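Local structure of DNA photolyase (Agrobacterium tumefaciens, 4U63) at residues V29-R32 against K33-L37; P262-A266 against G267-P271. The protein probably repairs ultraviolet-damaged DNA by light-driven splitting of cyclobutane pyrimidine dimers, using a flavin cofactor (FAD) and a methenyltetrahydrofolate antenna. All blocks are in the same frame, centred on the assembly; numbering follows the deposited sequence.

Contact 1. Residues V29-R32 against K33-L37; sequences VWFR and KDLRL
Asp34 folds back onto Phe31 and Arg32, where the chain leaves the central strand of the parallel sheet (order 3-2-1-4-5) and turns toward helix 41-49 in the N-terminal alpha/beta domain of the photolyase. Its CG stands between the backbone N and the carbonyl carbon (chi1 60°), swinging the carboxylate back. From CB the chain reaches CG, 4.0 Å from CD2 of the Phe31 ring, and there divides. The OD1 branch accepts the backbone N-H of Arg32, at 2.8 Å from N to OD1; the donor comes from above the carboxylate plane, 37° out of it, and the bond is bent to 147°. The same OD1 lies 3.3 Å from CA of Phe31. OD2 accepts a bond from Asn118 ND2 and faces a water that takes the N-H of Arg32 NE and lies within hydrogen-bonding distance of both Trp30 O and OD2.

Phe31 answers with its rim: Asp34 O lies in the ring plane 3.4 Å from CD2, and Arg36 O sits at the same edge, near CE2. Leu35, at the centre of an inverse gamma turn, rests its CD2 3.9 Å from Phe31 CB. The Arg32 chain, bent at chi2 and chi3, lays CD over one face of the Trp30 indole, and its NH2 continues to a salt bridge with Asp129 and a bond to Asn118 O.

The charged ends of Arg32 and Asp34 are bridged by the water, NE and OD2 being 5.2 Å apart. The guanidinium would probably favour the ionised carboxylate, which also accepts from Arg32 N and Asn118 ND2.

Contact 2. Residues P262-A266 against G267-P271; sequences PHLAA and GEISP
His263 and Glu268 join side chains across the C-terminal end of helix 261-265, where a Schellman motif ends the helix at Gly267. ND1 of the imidazole donates to OE1 at 2.8 Å, meeting the oxygen nearly along its C-O bond although OE1 lies 24° out of the ring plane. The glutamate chain runs extended from a CG placed beside its own backbone N (chi1 -67°), and this carries the carboxylate past Ala266, whose CB touches OE2 at 3.4 Å. OE2 is gripped by Ser77 OG and Trp73 NE1 of helix 68-87, and the Trp73 ring also meets His263 edge to face.

The backbone closes the helix: Glu268 N bonds to His263 O at 2.9 Å, and Gly267 N to Leu264 O at 3.1 Å. The phi of Gly267, 68°, is one that glycine adopts readily.

The other flank packs less closely. Leu264 CD2 lies 3.7 Å from Ile269 O but 4.1 Å from Ile269 CG2 and 4.3 Å from Pro271 CD, and one water links Leu264 O to Ile269 O. The Leu264 side chain also touches FAD, as part of its pocket.

With the N-H of His263 ND1 on OE1 and that of Trp73 NE1 on OE2, the buried carboxylate is probably ionised, and its His263 bond would tie the segment after the helix back to the helix itself.

Contact 1 comes first along the chain, where it leaves strand 27-31 of the parallel sheet, and contact 2 follows more than 200 residues later, spanning the last turn of helix 261-265 and the loop leading to helix 271-276. Their centres nevertheless lie only 11 Å apart. The two turns touch directly: Arg36 NH1 probably bonds to Gly267 O at 2.9 Å, and Leu35 O packs on Glu268 CG. Helix 68-87 is a shared neighbour, since Ser77 meets both Leu35 and Glu268. The pair therefore joins the sheet-bearing N-terminal part to the helical region carrying FAD, with the Lys33 side chain about 10 Å from the cofactor and that of Leu264 about 3 Å.

Contact 1. Residues V29-R32 against K33-L37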
# COMPACT_ATOMS: atom_id res chain seq x y z
N VAL A 29 -6.37 -18.57 -15.49
CA VAL A 29 -6.57 -17.36 -14.72
C VAL A 29 -5.23 -16.98 -14.12
O VAL A 29 -4.73 -17.68 -13.24
CB VAL A 29 -7.59 -17.53 -13.57
CG1 VAL A 29 -7.77 -16.21 -12.82
CG2 VAL A 29 -8.92 -18.03 -14.10
N TRP A 30 -4.67 -15.88 -14.59
CA TRP A 30 -3.36 -15.41 -14.11
C TRP A 30 -3.56 -14.38 -12.99
O TRP A 30 -4.02 -13.28 -13.25
CB TRP A 30 -2.55 -14.84 -15.29
CG TRP A 30 -1.22 -14.26 -14.89
CD1 TRP A 30 -0.48 -14.54 -13.76
CD2 TRP A 30 -0.46 -13.29 -15.63
NE1 TRP A 30 0.66 -13.81 -13.76
CE2 TRP A 30 0.71 -13.03 -14.89
CE3 TRP A 30 -0.67 -12.62 -16.85
CZ2 TRP A 30 1.68 -12.12 -15.33
CZ3 TRP A 30 0.31 -11.70 -17.28
CH2 TRP A 30 1.47 -11.47 -16.52
N PHE A 31 -3.22 -14.79 -11.75
CA PHE A 31 -3.25 -13.94 -10.55
C PHE A 31 -1.97 -13.13 -10.40
O PHE A 31 -0.86 -13.65 -10.62
CB PHE A 31 -3.40 -14.80 -9.28
CG PHE A 31 -4.79 -15.31 -9.03
CD1 PHE A 31 -5.22 -16.51 -9.60
CD2 PHE A 31 -5.66 -14.62 -8.21
CE1 PHE A 31 -6.50 -16.99 -9.35
CE2 PHE A 31 -6.94 -15.09 -7.96
CZ PHE A 31 -7.36 -16.28 -8.52
N ARG A 32 -2.11 -11.86 -10.02
CA ARG A 32 -0.98 -10.97 -9.73
C ARG A 32 -1.18 -10.26 -8.36
O ARG A 32 -0.82 -10.82 -7.33
CB ARG A 32 -0.77 -9.97 -10.88
CG ARG A 32 -0.35 -10.61 -12.21
CD ARG A 32 -1.52 -11.03 -13.08
NE ARG A 32 -2.31 -9.89 -13.53
CZ ARG A 32 -1.97 -9.07 -14.52
NH1 ARG A 32 -0.82 -9.24 -15.19
NH2 ARG A 32 -2.77 -8.04 -14.83
N LYS A 33 -1.77 -9.07 -8.33
CA LYS A 33 -2.09 -8.42 -7.05
C LYS A 33 -3.62 -8.33 -6.96
O LYS A 33 -4.21 -7.25 -6.86
CB LYS A 33 -1.40 -7.06 -6.90
CG LYS A 33 0.12 -7.17 -6.83
CD LYS A 33 0.79 -5.84 -6.52
CE LYS A 33 2.27 -6.05 -6.19
NZ LYS A 33 3.06 -4.80 -6.05
N ASP A 34 -4.23 -9.50 -7.00
CA ASP A 34 -5.67 -9.66 -6.97
C ASP A 34 -5.97 -10.98 -6.28
O ASP A 34 -6.76 -11.78 -6.77
CB ASP A 34 -6.22 -9.66 -8.40
CG ASP A 34 -5.64 -10.80 -9.26
OD1 ASP A 34 -4.60 -11.38 -8.87
OD2 ASP A 34 -6.23 -11.12 -10.31
N LEU A 35 -5.33 -11.20 -5.14
CA LEU A 35 -5.32 -12.52 -4.52
C LEU A 35 -6.55 -12.74 -3.67
O LEU A 35 -6.51 -12.75 -2.45
CB LEU A 35 -4.02 -12.71 -3.72
CG LEU A 35 -2.74 -12.43 -4.53
CD1 LEU A 35 -1.51 -12.72 -3.68
CD2 LEU A 35 -2.70 -13.24 -5.81
N ARG A 36 -7.66 -12.91 -4.37
CA ARG A 36 -8.97 -13.08 -3.78
C ARG A 36 -9.86 -13.87 -4.74
O ARG A 36 -9.63 -13.87 -5.96
CB ARG A 36 -9.60 -11.71 -3.52
CG ARG A 36 -9.96 -10.93 -4.79
CD ARG A 36 -10.56 -9.56 -4.49
NE ARG A 36 -11.04 -8.95 -5.72
CZ ARG A 36 -10.31 -8.25 -6.59
NH1 ARG A 36 -9.01 -8.03 -6.38
NH2 ARG A 36 -10.88 -7.76 -7.68
N LEU A 37 -10.87 -14.55 -4.19
CA LEU A 37 -11.91 -15.19 -4.99
C LEU A 37 -13.18 -14.34 -5.12
O LEU A 37 -13.93 -14.51 -6.09
CB LEU A 37 -12.28 -16.56 -4.41
CG LEU A 37 -11.13 -17.53 -4.10
CD1 LEU A 37 -11.69 -18.88 -3.66
CD2 LEU A 37 -10.20 -17.71 -5.30
O HOH W 1 -4.88 -10.86 -12.52

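Contact 2. Residues P262-A266 against G267-P271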
# COMPACT_ATOMS: atom_id res chain seq x y z
N PRO A 262 -2.79 -2.92 3.41
CA PRO A 262 -2.05 -3.97 2.70
C PRO A 262 -2.95 -4.99 2.00
O PRO A 262 -2.54 -5.60 1.02
CB PRO A 262 -1.24 -4.65 3.81
CG PRO A 262 -2.09 -4.46 5.01
CD PRO A 262 -2.70 -3.10 4.87
N HIS A 263 -4.17 -5.15 2.50
CA HIS A 263 -5.16 -6.00 1.85
C HIS A 263 -5.59 -5.39 0.52
O HIS A 263 -5.73 -6.10 -0.47
CB HIS A 263 -6.36 -6.24 2.77
CG HIS A 263 -6.02 -6.99 4.01
ND1 HIS A 263 -5.71 -8.33 4.00
CD2 HIS A 263 -5.94 -6.60 5.30
CE1 HIS A 263 -5.46 -8.73 5.23
NE2 HIS A 263 -5.59 -7.70 6.04
N LEU A 264 -5.79 -4.07 0.50
CA LEU A 264 -6.13 -3.34 -0.73
C LEU A 264 -4.97 -3.38 -1.72
O LEU A 264 -5.18 -3.62 -2.91
CB LEU A 264 -6.54 -1.89 -0.42
CG LEU A 264 -7.97 -1.71 0.10
CD1 LEU A 264 -8.15 -0.35 0.76
CD2 LEU A 264 -8.99 -1.88 -1.01
N ALA A 265 -3.76 -3.18 -1.22
CA ALA A 265 -2.55 -3.20 -2.05
C ALA A 265 -2.35 -4.56 -2.73
O ALA A 265 -1.96 -4.63 -3.90
CB ALA A 265 -1.34 -2.87 -1.21
N ALA A 266 -2.60 -5.63 -1.99
CA ALA A 266 -2.45 -7.00 -2.49
C ALA A 266 -3.66 -7.51 -3.29
O ALA A 266 -3.63 -8.61 -3.83
CB ALA A 266 -2.17 -7.95 -1.32
N GLY A 267 -4.73 -6.70 -3.36
CA GLY A 267 -5.95 -7.07 -4.08
C GLY A 267 -6.72 -8.20 -3.42
O GLY A 267 -7.43 -8.96 -4.10
N GLU A 268 -6.58 -8.29 -2.10
CA GLU A 268 -7.27 -9.31 -1.31
C GLU A 268 -8.71 -8.91 -1.02
O GLU A 268 -9.53 -9.74 -0.58
CB GLU A 268 -6.50 -9.57 -0.02
CG GLU A 268 -5.16 -10.22 -0.32
CD GLU A 268 -4.17 -10.20 0.81
OE1 GLU A 268 -4.49 -9.73 1.93
OE2 GLU A 268 -3.04 -10.68 0.58
N ILE A 269 -9.00 -7.63 -1.24
CA ILE A 269 -10.36 -7.11 -1.16
C ILE A 269 -10.44 -5.97 -2.19
O ILE A 269 -9.46 -5.26 -2.39
CB ILE A 269 -10.71 -6.64 0.27
CG1 ILE A 269 -12.20 -6.30 0.39
CG2 ILE A 269 -9.84 -5.46 0.72
CD1 ILE A 269 -12.69 -6.28 1.81
N SER A 270 -11.58 -5.82 -2.84
CA SER A 270 -11.77 -4.75 -3.82
C SER A 270 -12.24 -3.46 -3.15
O SER A 270 -12.93 -3.51 -2.14
CB SER A 270 -12.79 -5.17 -4.87
OG SER A 270 -14.11 -5.12 -4.36
N PRO A 271 -11.90 -2.29 -3.73
CA PRO A 271 -12.42 -1.05 -3.14
C PRO A 271 -13.96 -0.97 -3.25
O PRO A 271 -14.58 -0.34 -2.42
CB PRO A 271 -11.72 0.04 -3.96
CG PRO A 271 -11.39 -0.63 -5.26
CD PRO A 271 -10.98 -2.00 -4.84
O HOH W 2 -7.84 -3.81 -4.07